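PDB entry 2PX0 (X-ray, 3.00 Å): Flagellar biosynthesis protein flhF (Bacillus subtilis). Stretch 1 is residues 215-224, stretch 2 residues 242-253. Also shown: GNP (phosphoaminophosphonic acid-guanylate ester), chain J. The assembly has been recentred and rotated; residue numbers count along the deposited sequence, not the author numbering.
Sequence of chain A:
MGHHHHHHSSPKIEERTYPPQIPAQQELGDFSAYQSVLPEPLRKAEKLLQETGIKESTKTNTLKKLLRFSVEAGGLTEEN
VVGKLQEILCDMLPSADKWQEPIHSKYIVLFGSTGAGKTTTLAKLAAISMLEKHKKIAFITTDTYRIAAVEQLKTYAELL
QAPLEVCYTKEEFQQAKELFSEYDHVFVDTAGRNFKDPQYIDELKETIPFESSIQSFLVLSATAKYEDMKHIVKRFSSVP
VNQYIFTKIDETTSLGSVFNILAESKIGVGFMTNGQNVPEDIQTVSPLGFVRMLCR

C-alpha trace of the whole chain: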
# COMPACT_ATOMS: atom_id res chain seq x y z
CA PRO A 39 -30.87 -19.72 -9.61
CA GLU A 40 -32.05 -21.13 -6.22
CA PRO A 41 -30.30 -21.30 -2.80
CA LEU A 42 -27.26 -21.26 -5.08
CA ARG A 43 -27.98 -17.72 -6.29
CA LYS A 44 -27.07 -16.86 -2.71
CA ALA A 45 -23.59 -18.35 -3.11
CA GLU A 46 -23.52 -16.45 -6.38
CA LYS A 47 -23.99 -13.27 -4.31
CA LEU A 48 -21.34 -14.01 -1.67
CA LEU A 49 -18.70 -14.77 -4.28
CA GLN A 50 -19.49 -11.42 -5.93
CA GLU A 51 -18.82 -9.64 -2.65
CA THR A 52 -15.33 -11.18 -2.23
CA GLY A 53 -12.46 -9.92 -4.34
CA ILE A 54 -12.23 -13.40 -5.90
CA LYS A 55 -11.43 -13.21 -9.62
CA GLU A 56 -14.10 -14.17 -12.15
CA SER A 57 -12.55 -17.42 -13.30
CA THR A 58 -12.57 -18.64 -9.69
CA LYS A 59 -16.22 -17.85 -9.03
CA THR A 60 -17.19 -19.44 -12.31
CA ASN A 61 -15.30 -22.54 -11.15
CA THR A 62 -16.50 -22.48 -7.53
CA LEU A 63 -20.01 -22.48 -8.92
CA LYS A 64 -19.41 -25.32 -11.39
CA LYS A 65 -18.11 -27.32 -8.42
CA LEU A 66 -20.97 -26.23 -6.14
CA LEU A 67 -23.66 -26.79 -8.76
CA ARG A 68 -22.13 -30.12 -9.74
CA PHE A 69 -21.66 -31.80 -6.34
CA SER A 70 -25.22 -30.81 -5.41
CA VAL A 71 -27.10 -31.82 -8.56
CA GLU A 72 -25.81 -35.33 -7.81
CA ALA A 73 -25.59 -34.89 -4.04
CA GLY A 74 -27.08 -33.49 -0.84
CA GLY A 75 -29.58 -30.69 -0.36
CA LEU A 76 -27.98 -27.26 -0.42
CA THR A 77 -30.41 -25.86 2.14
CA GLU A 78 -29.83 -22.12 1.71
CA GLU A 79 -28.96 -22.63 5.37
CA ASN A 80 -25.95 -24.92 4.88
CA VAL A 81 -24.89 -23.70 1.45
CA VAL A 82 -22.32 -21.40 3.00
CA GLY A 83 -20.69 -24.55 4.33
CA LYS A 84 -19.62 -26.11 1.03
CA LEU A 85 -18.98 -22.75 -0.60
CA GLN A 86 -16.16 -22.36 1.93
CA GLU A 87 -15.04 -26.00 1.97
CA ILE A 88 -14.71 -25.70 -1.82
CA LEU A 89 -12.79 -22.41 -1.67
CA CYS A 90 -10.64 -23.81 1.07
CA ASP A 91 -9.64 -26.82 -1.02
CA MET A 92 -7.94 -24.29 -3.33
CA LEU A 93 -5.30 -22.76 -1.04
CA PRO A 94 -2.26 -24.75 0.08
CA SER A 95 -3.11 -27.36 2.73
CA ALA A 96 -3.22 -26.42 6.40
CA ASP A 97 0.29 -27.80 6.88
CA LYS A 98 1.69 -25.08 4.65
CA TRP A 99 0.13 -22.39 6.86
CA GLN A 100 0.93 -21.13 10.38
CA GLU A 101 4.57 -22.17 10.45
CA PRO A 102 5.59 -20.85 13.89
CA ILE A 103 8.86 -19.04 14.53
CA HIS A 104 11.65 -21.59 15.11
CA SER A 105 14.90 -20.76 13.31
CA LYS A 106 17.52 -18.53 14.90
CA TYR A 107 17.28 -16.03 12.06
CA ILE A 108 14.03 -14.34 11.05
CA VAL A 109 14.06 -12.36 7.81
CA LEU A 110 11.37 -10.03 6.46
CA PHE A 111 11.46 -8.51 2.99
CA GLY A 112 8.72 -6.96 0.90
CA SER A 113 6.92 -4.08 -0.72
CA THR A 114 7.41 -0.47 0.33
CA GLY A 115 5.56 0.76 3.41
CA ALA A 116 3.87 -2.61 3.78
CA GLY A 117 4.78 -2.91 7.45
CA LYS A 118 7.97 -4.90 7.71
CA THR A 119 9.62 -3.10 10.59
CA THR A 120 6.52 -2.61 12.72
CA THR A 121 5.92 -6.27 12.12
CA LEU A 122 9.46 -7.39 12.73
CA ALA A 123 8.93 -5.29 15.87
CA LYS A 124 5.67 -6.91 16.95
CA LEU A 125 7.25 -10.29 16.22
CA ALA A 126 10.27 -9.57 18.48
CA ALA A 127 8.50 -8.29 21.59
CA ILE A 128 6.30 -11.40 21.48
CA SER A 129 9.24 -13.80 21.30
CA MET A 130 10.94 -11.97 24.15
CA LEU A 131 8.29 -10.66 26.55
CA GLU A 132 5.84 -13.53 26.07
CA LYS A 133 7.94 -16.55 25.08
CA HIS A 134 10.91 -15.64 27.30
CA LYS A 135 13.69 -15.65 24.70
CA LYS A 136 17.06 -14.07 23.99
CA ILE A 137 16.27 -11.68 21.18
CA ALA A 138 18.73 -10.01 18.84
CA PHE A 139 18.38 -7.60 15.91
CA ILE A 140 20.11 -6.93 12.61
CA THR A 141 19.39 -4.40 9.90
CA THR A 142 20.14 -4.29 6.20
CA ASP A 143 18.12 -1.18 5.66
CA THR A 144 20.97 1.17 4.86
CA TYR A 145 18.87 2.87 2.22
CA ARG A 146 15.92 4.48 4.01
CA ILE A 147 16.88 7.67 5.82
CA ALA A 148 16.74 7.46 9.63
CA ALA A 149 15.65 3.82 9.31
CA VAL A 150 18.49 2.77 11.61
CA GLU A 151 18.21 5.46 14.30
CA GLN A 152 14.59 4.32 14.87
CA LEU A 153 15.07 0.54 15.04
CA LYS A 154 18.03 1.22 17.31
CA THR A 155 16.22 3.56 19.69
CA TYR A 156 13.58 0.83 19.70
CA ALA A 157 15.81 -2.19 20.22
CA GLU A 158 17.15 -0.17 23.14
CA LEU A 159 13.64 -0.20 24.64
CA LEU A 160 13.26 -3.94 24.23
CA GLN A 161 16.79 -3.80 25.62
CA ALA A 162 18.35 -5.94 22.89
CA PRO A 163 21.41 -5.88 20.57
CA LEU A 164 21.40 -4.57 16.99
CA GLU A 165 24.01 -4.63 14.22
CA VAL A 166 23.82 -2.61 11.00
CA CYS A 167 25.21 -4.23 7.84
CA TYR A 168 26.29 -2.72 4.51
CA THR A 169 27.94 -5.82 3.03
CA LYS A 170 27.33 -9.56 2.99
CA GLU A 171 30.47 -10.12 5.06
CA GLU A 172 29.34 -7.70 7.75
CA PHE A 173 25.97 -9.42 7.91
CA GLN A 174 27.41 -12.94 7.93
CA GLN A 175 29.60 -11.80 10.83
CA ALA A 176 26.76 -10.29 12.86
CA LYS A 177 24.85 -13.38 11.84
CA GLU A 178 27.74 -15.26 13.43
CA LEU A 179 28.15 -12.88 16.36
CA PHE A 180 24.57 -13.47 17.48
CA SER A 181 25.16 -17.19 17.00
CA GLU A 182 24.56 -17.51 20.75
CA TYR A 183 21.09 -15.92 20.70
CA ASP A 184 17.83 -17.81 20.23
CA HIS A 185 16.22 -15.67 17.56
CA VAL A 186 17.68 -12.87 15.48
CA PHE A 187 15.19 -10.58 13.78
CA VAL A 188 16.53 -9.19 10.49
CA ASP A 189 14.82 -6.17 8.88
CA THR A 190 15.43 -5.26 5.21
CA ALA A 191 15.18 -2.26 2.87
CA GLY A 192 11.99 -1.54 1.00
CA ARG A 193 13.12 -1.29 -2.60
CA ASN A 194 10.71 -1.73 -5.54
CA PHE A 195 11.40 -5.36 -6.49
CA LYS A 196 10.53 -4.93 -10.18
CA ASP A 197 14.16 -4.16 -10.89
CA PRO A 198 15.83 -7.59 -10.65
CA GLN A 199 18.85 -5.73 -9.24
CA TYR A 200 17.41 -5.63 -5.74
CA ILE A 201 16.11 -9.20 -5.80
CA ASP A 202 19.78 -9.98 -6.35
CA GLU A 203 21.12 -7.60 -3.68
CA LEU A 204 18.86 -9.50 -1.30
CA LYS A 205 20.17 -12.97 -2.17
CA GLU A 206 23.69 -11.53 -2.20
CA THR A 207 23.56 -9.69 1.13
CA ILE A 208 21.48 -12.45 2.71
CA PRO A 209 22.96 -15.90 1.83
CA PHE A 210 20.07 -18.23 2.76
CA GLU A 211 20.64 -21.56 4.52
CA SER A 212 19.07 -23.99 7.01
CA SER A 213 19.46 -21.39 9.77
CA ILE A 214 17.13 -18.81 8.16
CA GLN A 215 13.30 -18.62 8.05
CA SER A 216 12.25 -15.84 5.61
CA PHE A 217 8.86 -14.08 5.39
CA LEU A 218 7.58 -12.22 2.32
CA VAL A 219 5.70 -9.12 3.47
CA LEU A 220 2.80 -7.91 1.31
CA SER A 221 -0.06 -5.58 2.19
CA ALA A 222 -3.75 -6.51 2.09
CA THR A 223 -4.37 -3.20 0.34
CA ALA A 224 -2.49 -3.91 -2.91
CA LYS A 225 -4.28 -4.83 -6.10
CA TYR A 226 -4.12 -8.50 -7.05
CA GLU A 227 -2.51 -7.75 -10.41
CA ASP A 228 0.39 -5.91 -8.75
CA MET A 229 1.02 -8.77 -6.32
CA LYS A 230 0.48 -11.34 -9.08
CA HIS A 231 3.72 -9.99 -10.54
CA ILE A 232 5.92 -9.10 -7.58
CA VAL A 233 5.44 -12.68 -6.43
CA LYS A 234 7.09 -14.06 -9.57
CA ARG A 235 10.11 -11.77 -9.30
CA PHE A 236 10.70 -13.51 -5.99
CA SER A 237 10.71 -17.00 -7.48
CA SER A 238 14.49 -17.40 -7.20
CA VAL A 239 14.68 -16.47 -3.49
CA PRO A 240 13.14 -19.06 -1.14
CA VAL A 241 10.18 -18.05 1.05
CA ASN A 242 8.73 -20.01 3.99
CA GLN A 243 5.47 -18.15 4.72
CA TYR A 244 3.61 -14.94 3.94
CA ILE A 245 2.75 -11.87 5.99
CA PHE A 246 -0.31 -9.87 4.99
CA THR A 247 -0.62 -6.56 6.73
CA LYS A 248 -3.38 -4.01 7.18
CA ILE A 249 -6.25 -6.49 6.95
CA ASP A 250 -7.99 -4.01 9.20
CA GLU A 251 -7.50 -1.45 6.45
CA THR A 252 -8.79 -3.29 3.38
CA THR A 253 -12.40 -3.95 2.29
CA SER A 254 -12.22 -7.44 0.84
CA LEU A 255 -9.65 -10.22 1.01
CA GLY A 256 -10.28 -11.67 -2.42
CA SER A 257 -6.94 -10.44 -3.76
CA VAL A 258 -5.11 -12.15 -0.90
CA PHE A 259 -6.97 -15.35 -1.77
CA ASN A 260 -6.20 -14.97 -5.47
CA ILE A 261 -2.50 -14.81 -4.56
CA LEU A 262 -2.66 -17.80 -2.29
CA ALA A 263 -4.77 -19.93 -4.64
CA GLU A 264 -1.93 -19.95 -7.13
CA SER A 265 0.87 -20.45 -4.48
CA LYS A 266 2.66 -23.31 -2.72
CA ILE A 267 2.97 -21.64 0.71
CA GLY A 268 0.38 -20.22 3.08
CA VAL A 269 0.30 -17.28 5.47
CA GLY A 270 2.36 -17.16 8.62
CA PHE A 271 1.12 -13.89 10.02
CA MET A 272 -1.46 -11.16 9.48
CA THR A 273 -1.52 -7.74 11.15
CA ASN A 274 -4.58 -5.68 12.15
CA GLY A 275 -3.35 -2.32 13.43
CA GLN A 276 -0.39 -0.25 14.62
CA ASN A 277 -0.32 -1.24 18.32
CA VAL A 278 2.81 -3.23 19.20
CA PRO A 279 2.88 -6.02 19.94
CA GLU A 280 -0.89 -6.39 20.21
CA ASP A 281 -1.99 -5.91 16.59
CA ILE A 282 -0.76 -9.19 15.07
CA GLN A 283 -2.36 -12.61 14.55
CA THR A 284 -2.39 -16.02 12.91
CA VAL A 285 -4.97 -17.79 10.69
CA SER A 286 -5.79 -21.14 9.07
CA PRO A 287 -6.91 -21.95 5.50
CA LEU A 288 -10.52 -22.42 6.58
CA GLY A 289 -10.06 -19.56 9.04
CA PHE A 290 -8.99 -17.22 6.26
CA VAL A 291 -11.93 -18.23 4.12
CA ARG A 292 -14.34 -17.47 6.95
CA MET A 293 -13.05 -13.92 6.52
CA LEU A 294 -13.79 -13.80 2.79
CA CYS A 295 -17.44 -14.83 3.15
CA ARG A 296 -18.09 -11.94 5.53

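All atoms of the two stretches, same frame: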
# COMPACT_ATOMS: atom_id res chain seq x y z
N GLN A 215 14.73 -18.38 8.23
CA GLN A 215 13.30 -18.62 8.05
C GLN A 215 12.67 -17.31 7.54
O GLN A 215 12.10 -16.54 8.33
CB GLN A 215 12.68 -19.03 9.40
CG GLN A 215 11.22 -19.47 9.35
CD GLN A 215 10.70 -19.90 10.71
OE1 GLN A 215 11.33 -20.70 11.40
NE2 GLN A 215 9.55 -19.38 11.11
N SER A 216 12.76 -17.06 6.23
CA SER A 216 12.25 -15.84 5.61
C SER A 216 10.73 -15.68 5.49
O SER A 216 10.00 -16.67 5.39
CB SER A 216 12.87 -15.67 4.23
OG SER A 216 12.57 -16.78 3.40
N PHE A 217 10.29 -14.42 5.46
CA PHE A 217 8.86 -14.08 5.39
C PHE A 217 8.58 -12.94 4.41
O PHE A 217 8.96 -11.81 4.67
CB PHE A 217 8.39 -13.65 6.77
CG PHE A 217 8.33 -14.76 7.77
CD1 PHE A 217 7.21 -15.59 7.83
CD2 PHE A 217 9.39 -14.99 8.65
CE1 PHE A 217 7.15 -16.63 8.73
CE2 PHE A 217 9.34 -16.01 9.56
CZ PHE A 217 8.22 -16.84 9.60
N LEU A 218 7.88 -13.24 3.32
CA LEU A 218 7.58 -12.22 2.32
C LEU A 218 6.42 -11.33 2.78
O LEU A 218 5.29 -11.79 2.93
CB LEU A 218 7.25 -12.89 0.98
CG LEU A 218 6.84 -11.95 -0.16
CD1 LEU A 218 7.95 -10.97 -0.51
CD2 LEU A 218 6.49 -12.77 -1.37
N VAL A 219 6.71 -10.05 2.99
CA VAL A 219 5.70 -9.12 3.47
C VAL A 219 4.93 -8.31 2.43
O VAL A 219 5.48 -7.40 1.81
CB VAL A 219 6.33 -8.14 4.49
CG1 VAL A 219 5.37 -7.01 4.83
CG2 VAL A 219 6.71 -8.91 5.76
N LEU A 220 3.65 -8.63 2.26
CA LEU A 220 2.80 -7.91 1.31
C LEU A 220 1.63 -7.32 2.08
O LEU A 220 1.25 -7.86 3.14
CB LEU A 220 2.23 -8.83 0.24
CG LEU A 220 3.17 -9.61 -0.67
CD1 LEU A 220 2.31 -10.37 -1.63
CD2 LEU A 220 4.10 -8.70 -1.41
N SER A 221 1.06 -6.24 1.55
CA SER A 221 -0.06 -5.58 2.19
C SER A 221 -1.40 -5.94 1.59
O SER A 221 -1.55 -6.02 0.37
CB SER A 221 0.12 -4.08 2.13
OG SER A 221 -1.08 -3.43 2.53
N ALA A 222 -2.39 -6.15 2.46
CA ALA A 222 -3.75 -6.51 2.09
C ALA A 222 -4.47 -5.38 1.34
O ALA A 222 -5.66 -5.48 1.01
CB ALA A 222 -4.54 -6.89 3.35
N THR A 223 -3.76 -4.31 1.04
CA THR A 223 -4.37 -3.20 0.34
C THR A 223 -4.03 -3.16 -1.16
O THR A 223 -4.73 -2.55 -1.95
CB THR A 223 -3.98 -1.87 1.00
OG1 THR A 223 -4.23 -1.95 2.41
CG2 THR A 223 -4.83 -0.75 0.46
N ALA A 224 -2.94 -3.83 -1.53
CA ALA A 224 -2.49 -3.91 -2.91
C ALA A 224 -3.50 -4.57 -3.85
O ALA A 224 -4.35 -5.34 -3.43
CB ALA A 224 -1.20 -4.67 -2.98
N ASN A 242 9.43 -19.05 3.14
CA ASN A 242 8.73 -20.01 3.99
C ASN A 242 7.22 -19.75 4.12
O ASN A 242 6.40 -20.63 3.88
CB ASN A 242 9.33 -20.00 5.40
CG ASN A 242 10.81 -20.27 5.41
OD1 ASN A 242 11.60 -19.53 4.81
ND2 ASN A 242 11.21 -21.34 6.11
N GLN A 243 6.86 -18.53 4.52
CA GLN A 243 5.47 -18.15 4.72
C GLN A 243 5.18 -16.81 4.08
O GLN A 243 5.96 -16.32 3.28
CB GLN A 243 5.17 -18.03 6.22
CG GLN A 243 5.32 -19.31 7.01
CD GLN A 243 4.15 -20.23 6.81
OE1 GLN A 243 3.01 -19.90 7.17
NE2 GLN A 243 4.41 -21.39 6.22
N TYR A 244 4.06 -16.23 4.46
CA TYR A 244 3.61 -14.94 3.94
C TYR A 244 3.07 -14.08 5.08
O TYR A 244 2.43 -14.58 6.02
CB TYR A 244 2.45 -15.13 2.99
CG TYR A 244 2.74 -15.32 1.53
CD1 TYR A 244 3.57 -14.44 0.84
CD2 TYR A 244 2.05 -16.28 0.80
CE1 TYR A 244 3.69 -14.51 -0.55
CE2 TYR A 244 2.16 -16.35 -0.58
CZ TYR A 244 2.97 -15.47 -1.25
OH TYR A 244 3.04 -15.55 -2.61
N ILE A 245 3.29 -12.77 4.99
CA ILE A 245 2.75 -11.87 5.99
C ILE A 245 1.90 -10.80 5.28
O ILE A 245 2.40 -10.03 4.44
CB ILE A 245 3.85 -11.23 6.82
CG1 ILE A 245 4.60 -12.33 7.57
CG2 ILE A 245 3.25 -10.27 7.83
CD1 ILE A 245 5.72 -11.84 8.47
N PHE A 246 0.61 -10.81 5.58
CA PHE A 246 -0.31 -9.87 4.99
C PHE A 246 -0.67 -8.87 6.05
O PHE A 246 -1.23 -9.21 7.09
CB PHE A 246 -1.56 -10.60 4.48
CG PHE A 246 -1.33 -11.31 3.17
CD1 PHE A 246 -1.24 -10.59 1.98
CD2 PHE A 246 -1.14 -12.68 3.14
CE1 PHE A 246 -0.95 -11.24 0.78
CE2 PHE A 246 -0.85 -13.33 1.95
CZ PHE A 246 -0.76 -12.60 0.77
N THR A 247 -0.35 -7.61 5.78
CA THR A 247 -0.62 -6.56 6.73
C THR A 247 -1.87 -5.75 6.40
O THR A 247 -2.47 -5.90 5.35
CB THR A 247 0.56 -5.60 6.79
OG1 THR A 247 0.66 -4.93 5.53
CG2 THR A 247 1.86 -6.35 7.09
N LYS A 248 -2.25 -4.91 7.35
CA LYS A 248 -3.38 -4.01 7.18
C LYS A 248 -4.72 -4.63 6.79
O LYS A 248 -5.53 -3.99 6.11
CB LYS A 248 -2.98 -2.93 6.18
CG LYS A 248 -1.51 -2.57 6.27
CD LYS A 248 -1.17 -1.33 5.49
CE LYS A 248 0.27 -0.92 5.81
NZ LYS A 248 0.65 0.37 5.20
N ILE A 249 -4.98 -5.85 7.26
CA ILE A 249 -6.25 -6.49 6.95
C ILE A 249 -7.37 -5.67 7.55
O ILE A 249 -8.51 -5.74 7.12
CB ILE A 249 -6.33 -7.93 7.48
CG1 ILE A 249 -6.19 -7.93 9.00
CG2 ILE A 249 -5.24 -8.79 6.84
CD1 ILE A 249 -6.30 -9.33 9.61
N ASP A 250 -7.02 -4.87 8.55
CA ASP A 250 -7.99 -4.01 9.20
C ASP A 250 -8.14 -2.74 8.40
O ASP A 250 -8.85 -1.83 8.81
CB ASP A 250 -7.51 -3.63 10.59
CG ASP A 250 -6.33 -2.65 10.54
OD1 ASP A 250 -5.28 -3.03 9.99
OD2 ASP A 250 -6.46 -1.51 11.03
N GLU A 251 -7.46 -2.66 7.26
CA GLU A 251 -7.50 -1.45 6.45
C GLU A 251 -8.10 -1.67 5.07
O GLU A 251 -8.43 -0.71 4.36
CB GLU A 251 -6.08 -0.90 6.32
CG GLU A 251 -6.00 0.56 5.95
CD GLU A 251 -4.61 1.12 6.20
OE1 GLU A 251 -4.01 0.77 7.24
OE2 GLU A 251 -4.11 1.91 5.38
N THR A 252 -8.24 -2.94 4.68
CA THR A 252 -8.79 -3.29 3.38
C THR A 252 -10.29 -3.54 3.48
O THR A 252 -10.83 -3.55 4.57
CB THR A 252 -8.06 -4.52 2.80
OG1 THR A 252 -8.56 -4.82 1.49
CG2 THR A 252 -8.23 -5.71 3.71
N THR A 253 -10.95 -3.73 2.34
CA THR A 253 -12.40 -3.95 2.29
C THR A 253 -12.76 -5.39 2.04
O THR A 253 -13.75 -5.89 2.57
CB THR A 253 -13.05 -3.13 1.16
OG1 THR A 253 -12.94 -1.73 1.46
CG2 THR A 253 -14.51 -3.50 1.00
PG GNP J . 9.73 0.54 4.46
O1G GNP J . 9.58 1.91 3.90
O2G GNP J . 10.96 0.42 5.38
O3G GNP J . 9.75 -0.51 3.41
N3B GNP J . 8.36 0.44 5.42
PB GNP J . 8.05 -0.91 6.32
O1B GNP J . 7.70 -2.03 5.47
O2B GNP J . 9.21 -1.04 7.26
O3A GNP J . 6.72 -0.32 7.05
PA GNP J . 6.58 0.42 8.40
O1A GNP J . 6.88 -0.49 9.55
O2A GNP J . 7.38 1.70 8.22
O5' GNP J . 5.11 0.75 8.46
C5' GNP J . 4.54 1.62 7.48
C4' GNP J . 3.19 2.07 7.89
O4' GNP J . 2.17 1.13 7.87
C3' GNP J . 3.17 2.68 9.33
O3' GNP J . 2.49 3.94 9.35
C2' GNP J . 2.42 1.63 10.14
O2' GNP J . 1.74 2.14 11.25
C1' GNP J . 1.50 1.08 9.10
N9 GNP J . 1.12 -0.32 9.44
C8 GNP J . 2.05 -1.44 9.53
N7 GNP J . 1.40 -2.53 9.85
C5 GNP J . -0.01 -2.09 9.97
C6 GNP J . -1.19 -2.86 10.30
O6 GNP J . -1.29 -4.00 10.55
N1 GNP J . -2.33 -2.06 10.30
C2 GNP J . -2.19 -0.70 10.00
N2 GNP J . -3.47 -0.06 10.05
N3 GNP J . -1.20 0.03 9.71
C4 GNP J . -0.10 -0.76 9.71

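Strands 215-221 and 243-247 run parallel as neighbours in one sheet. Phe-217 pairs with Gln-243, and the register continues to Ser-221 with Thr-247.

Backbone hydrogen bonds alternate in the usual parallel pattern. Ile-245 N donates to Leu-218 O at 3.0 Å, and Leu-220 N donates to Ile-245 O at 2.9 Å. Thr-247 N then gives to Leu-220 O (3.1 Å), and Ala-222 N to Thr-247 O (2.9 Å), one residue past the strand. At the other end the ladder loosens: Asn-242 N reaches Ser-216 O at 3.3 Å, a weak bond.

Side chains pack on both faces. On one, Phe-217 CB meets Ile-245 CD1 at 3.6 Å, and Val-219 CG2 lies 3.8 Å from Ile-245 CB. On the other, Leu-218 CD2 sits at the edge of the Tyr-244 ring, 3.4 Å from CE1, while Leu-220 CB lies 4.0 Å from Phe-246 CE1.

Beyond the strands, Ser-221 OG accepts from Thr-223 N at 3.2 Å. Ala-224 N donates to Ser-221 O (3.2 Å), closing a type I turn. Ala-222 CB packs against Ile-249 CG2 at 4.0 Å. In stretch 2, Lys-248 O accepts from Glu-251 N at 2.6 Å. Asp-250 OD1 takes the guanine N1 proton of GNP (N1 to OD1, 3.1 Å). Thr-247 OG1 is satisfied elsewhere in the structure.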